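Local coordinates for protein catechol 2,3-dioxygenase (Pseudomonas sp. KL28, PDB 3HPY) that probably cleaves the ring of catechol with O2, next to its two hydroxyls and at an iron centre, to give 2-hydroxy-6-oxohexa-2,4-dienoate, acting as a homotetramer, at residues V14-L19 with S262-E267. Residues are numbered along the deposited sequence; the frame is centred on the assembly and turned at random.
Sequences VRVLNL and SGNRFE. With FE (Fe (III) ion), chain I; MCT (4-methylcatechol), chain J.
The hydroxyl of Ser262 is the polar centre of the meeting between 14-19 and 262-267. Leu17 N donates to Ser262 OG at 2.9 Å, a bent bond with an N-H...O angle of 142°. Water 1 lies 2.8 Å from the same OG and donates to Asn18 O at 2.6 Å, so the serine is tied to two successive residues. OG stands beside its own backbone N (chi1 -55°), which also brings it against Val16 CB at 3.1 Å. Leu17 lays CG against Ser262 CB (3.7 Å). Farther along, Val14 and the Asn264 amide meet tip to tip, Val14 CG1 being anti to the backbone N (chi1 177°), and Val16 crosses the amide at about a right angle. The contact thus joins the end of strand 9-16, in the N-terminal vicinal oxygen chelate domain, to the turn before strand 265-270 of the second, iron-bearing one. Asp260 OD1 accepts from both Ser262 N and Asn264 N, shaping that turn. Asn18 N-caps helix 19-29 through OD1 to Glu21 N. Strand 265-270 carries Glu267, whose OE1 binds iron at 2.1 Å beside His154, His216 and both oxygens of 4-methylcatechol; Ser218 and Thr255 hold its carboxylate.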
loop_
_atom_site.group_PDB
_atom_site.type_symbol
_atom_site.label_atom_id
_atom_site.label_comp_id
_atom_site.label_asym_id
_atom_site.label_seq_id
_atom_site.Cartn_x
_atom_site.Cartn_y
_atom_site.Cartn_z
ATOM N N VAL C 14 2.249 -5.306 32.078
ATOM C CA VAL C 14 2.453 -6.714 31.758
ATOM C C VAL C 14 3.749 -7.224 32.389
ATOM O O VAL C 14 4.744 -6.501 32.479
ATOM C CB VAL C 14 2.512 -6.921 30.215
ATOM C CG1 VAL C 14 2.806 -8.380 29.881
ATOM C CG2 VAL C 14 1.193 -6.505 29.588
ATOM N N ARG C 15 3.721 -8.476 32.823
ATOM C CA ARG C 15 4.870 -9.103 33.456
ATOM C C ARG C 15 5.572 -10.098 32.532
ATOM O O ARG C 15 4.928 -10.884 31.851
ATOM C CB ARG C 15 4.416 -9.801 34.738
ATOM C CG ARG C 15 3.047 -10.467 34.638
ATOM C CD ARG C 15 2.726 -11.217 35.924
ATOM N NE ARG C 15 1.610 -12.149 35.782
ATOM C CZ ARG C 15 0.328 -11.817 35.884
ATOM N NH1 ARG C 15 -0.025 -10.562 36.137
ATOM N NH2 ARG C 15 -0.605 -12.746 35.729
ATOM N N VAL C 16 6.896 -10.044 32.501
ATOM C CA VAL C 16 7.674 -10.950 31.666
ATOM C C VAL C 16 8.594 -11.802 32.543
ATOM O O VAL C 16 9.002 -11.378 33.625
ATOM C CB VAL C 16 8.534 -10.178 30.641
ATOM C CG1 VAL C 16 7.646 -9.550 29.574
ATOM C CG2 VAL C 16 9.340 -9.112 31.345
ATOM N N LEU C 17 8.908 -13.004 32.073
ATOM C CA LEU C 17 9.777 -13.924 32.804
ATOM C C LEU C 17 11.216 -13.403 32.873
ATOM O O LEU C 17 11.888 -13.555 33.896
ATOM C CB LEU C 17 9.765 -15.294 32.127
ATOM C CG LEU C 17 8.394 -15.873 31.756
ATOM C CD1 LEU C 17 8.570 -17.135 30.922
ATOM C CD2 LEU C 17 7.602 -16.167 33.017
ATOM N N ASN C 18 11.692 -12.808 31.780
ATOM C CA ASN C 18 13.046 -12.263 31.730
ATOM C C ASN C 18 12.989 -10.798 31.328
ATOM O O ASN C 18 12.757 -10.461 30.165
ATOM C CB ASN C 18 13.909 -13.035 30.727
ATOM C CG ASN C 18 15.381 -12.647 30.801
ATOM O OD1 ASN C 18 15.742 -11.471 30.701
ATOM N ND2 ASN C 18 16.238 -13.642 30.972
ATOM N N LEU C 19 13.211 -9.928 32.303
ATOM C CA LEU C 19 13.171 -8.492 32.073
ATOM C C LEU C 19 14.122 -8.056 30.964
ATOM O O LEU C 19 13.723 -7.333 30.050
ATOM C CB LEU C 19 13.515 -7.754 33.366
ATOM C CG LEU C 19 12.584 -6.613 33.775
ATOM C CD1 LEU C 19 13.103 -5.977 35.056
ATOM C CD2 LEU C 19 12.502 -5.587 32.671
ATOM N N SER C 262 8.283 -14.003 26.599
ATOM C CA SER C 262 7.741 -14.661 27.787
ATOM C C SER C 262 6.415 -15.350 27.480
ATOM O O SER C 262 5.834 -15.992 28.344
ATOM C CB SER C 262 7.512 -13.647 28.914
ATOM O OG SER C 262 8.688 -12.925 29.217
ATOM N N GLY C 263 5.926 -15.211 26.253
ATOM C CA GLY C 263 4.663 -15.838 25.912
ATOM C C GLY C 263 3.460 -14.902 25.939
ATOM O O GLY C 263 2.322 -15.333 25.763
ATOM N N ASN C 264 3.702 -13.618 26.166
ATOM C CA ASN C 264 2.620 -12.646 26.161
ATOM C C ASN C 264 2.300 -12.335 24.699
ATOM O O ASN C 264 3.147 -11.811 23.970
ATOM C CB ASN C 264 3.051 -11.357 26.855
ATOM C CG ASN C 264 3.338 -11.551 28.327
ATOM O OD1 ASN C 264 4.374 -11.105 28.831
ATOM N ND2 ASN C 264 2.420 -12.204 29.031
ATOM N N ARG C 265 1.084 -12.654 24.272
ATOM C CA ARG C 265 0.669 -12.380 22.905
ATOM C C ARG C 265 0.403 -10.885 22.728
ATOM O O ARG C 265 -0.181 -10.233 23.601
ATOM C CB ARG C 265 -0.613 -13.145 22.566
ATOM C CG ARG C 265 -1.117 -12.886 21.149
ATOM C CD ARG C 265 -2.514 -13.452 20.888
ATOM N NE ARG C 265 -2.561 -14.912 20.821
ATOM C CZ ARG C 265 -3.167 -15.676 21.725
ATOM N NH1 ARG C 265 -3.773 -15.118 22.763
ATOM N NH2 ARG C 265 -3.186 -16.995 21.582
ATOM N N PHE C 266 0.843 -10.338 21.602
ATOM C CA PHE C 266 0.589 -8.941 21.301
ATOM C C PHE C 266 0.057 -8.902 19.871
ATOM O O PHE C 266 0.084 -9.915 19.160
ATOM C CB PHE C 266 1.864 -8.102 21.440
ATOM C CG PHE C 266 2.914 -8.398 20.408
ATOM C CD1 PHE C 266 2.975 -7.663 19.225
ATOM C CD2 PHE C 266 3.854 -9.399 20.620
ATOM C CE1 PHE C 266 3.953 -7.920 18.275
ATOM C CE2 PHE C 266 4.835 -9.659 19.673
ATOM C CZ PHE C 266 4.885 -8.919 18.500
ATOM N N GLU C 267 -0.444 -7.745 19.457
ATOM C CA GLU C 267 -0.974 -7.603 18.104
ATOM C C GLU C 267 -0.553 -6.279 17.479
ATOM O O GLU C 267 -0.421 -5.261 18.178
ATOM C CB GLU C 267 -2.503 -7.689 18.142
ATOM C CG GLU C 267 -3.217 -7.335 16.848
ATOM C CD GLU C 267 -4.716 -7.150 17.057
ATOM O OE1 GLU C 267 -5.090 -6.421 17.996
ATOM O OE2 GLU C 267 -5.519 -7.718 16.289
HETATM FE FE FE I . -6.927 -6.996 18.958
HETATM C C1 MCT J . -10.693 -9.650 16.904
HETATM C C2 MCT J . -9.632 -9.712 17.822
HETATM C C3 MCT J . -8.809 -8.577 18.003
HETATM O O3 MCT J . -7.796 -8.634 18.872
HETATM C C4 MCT J . -9.047 -7.379 17.275
HETATM O O4 MCT J . -8.240 -6.297 17.465
HETATM C C5 MCT J . -10.123 -7.317 16.347
HETATM C C6 MCT J . -10.942 -8.461 16.172
HETATM C C MCT J . -11.566 -10.847 16.700
HETATM O O HOH W 1 11.021 -11.612 28.565
#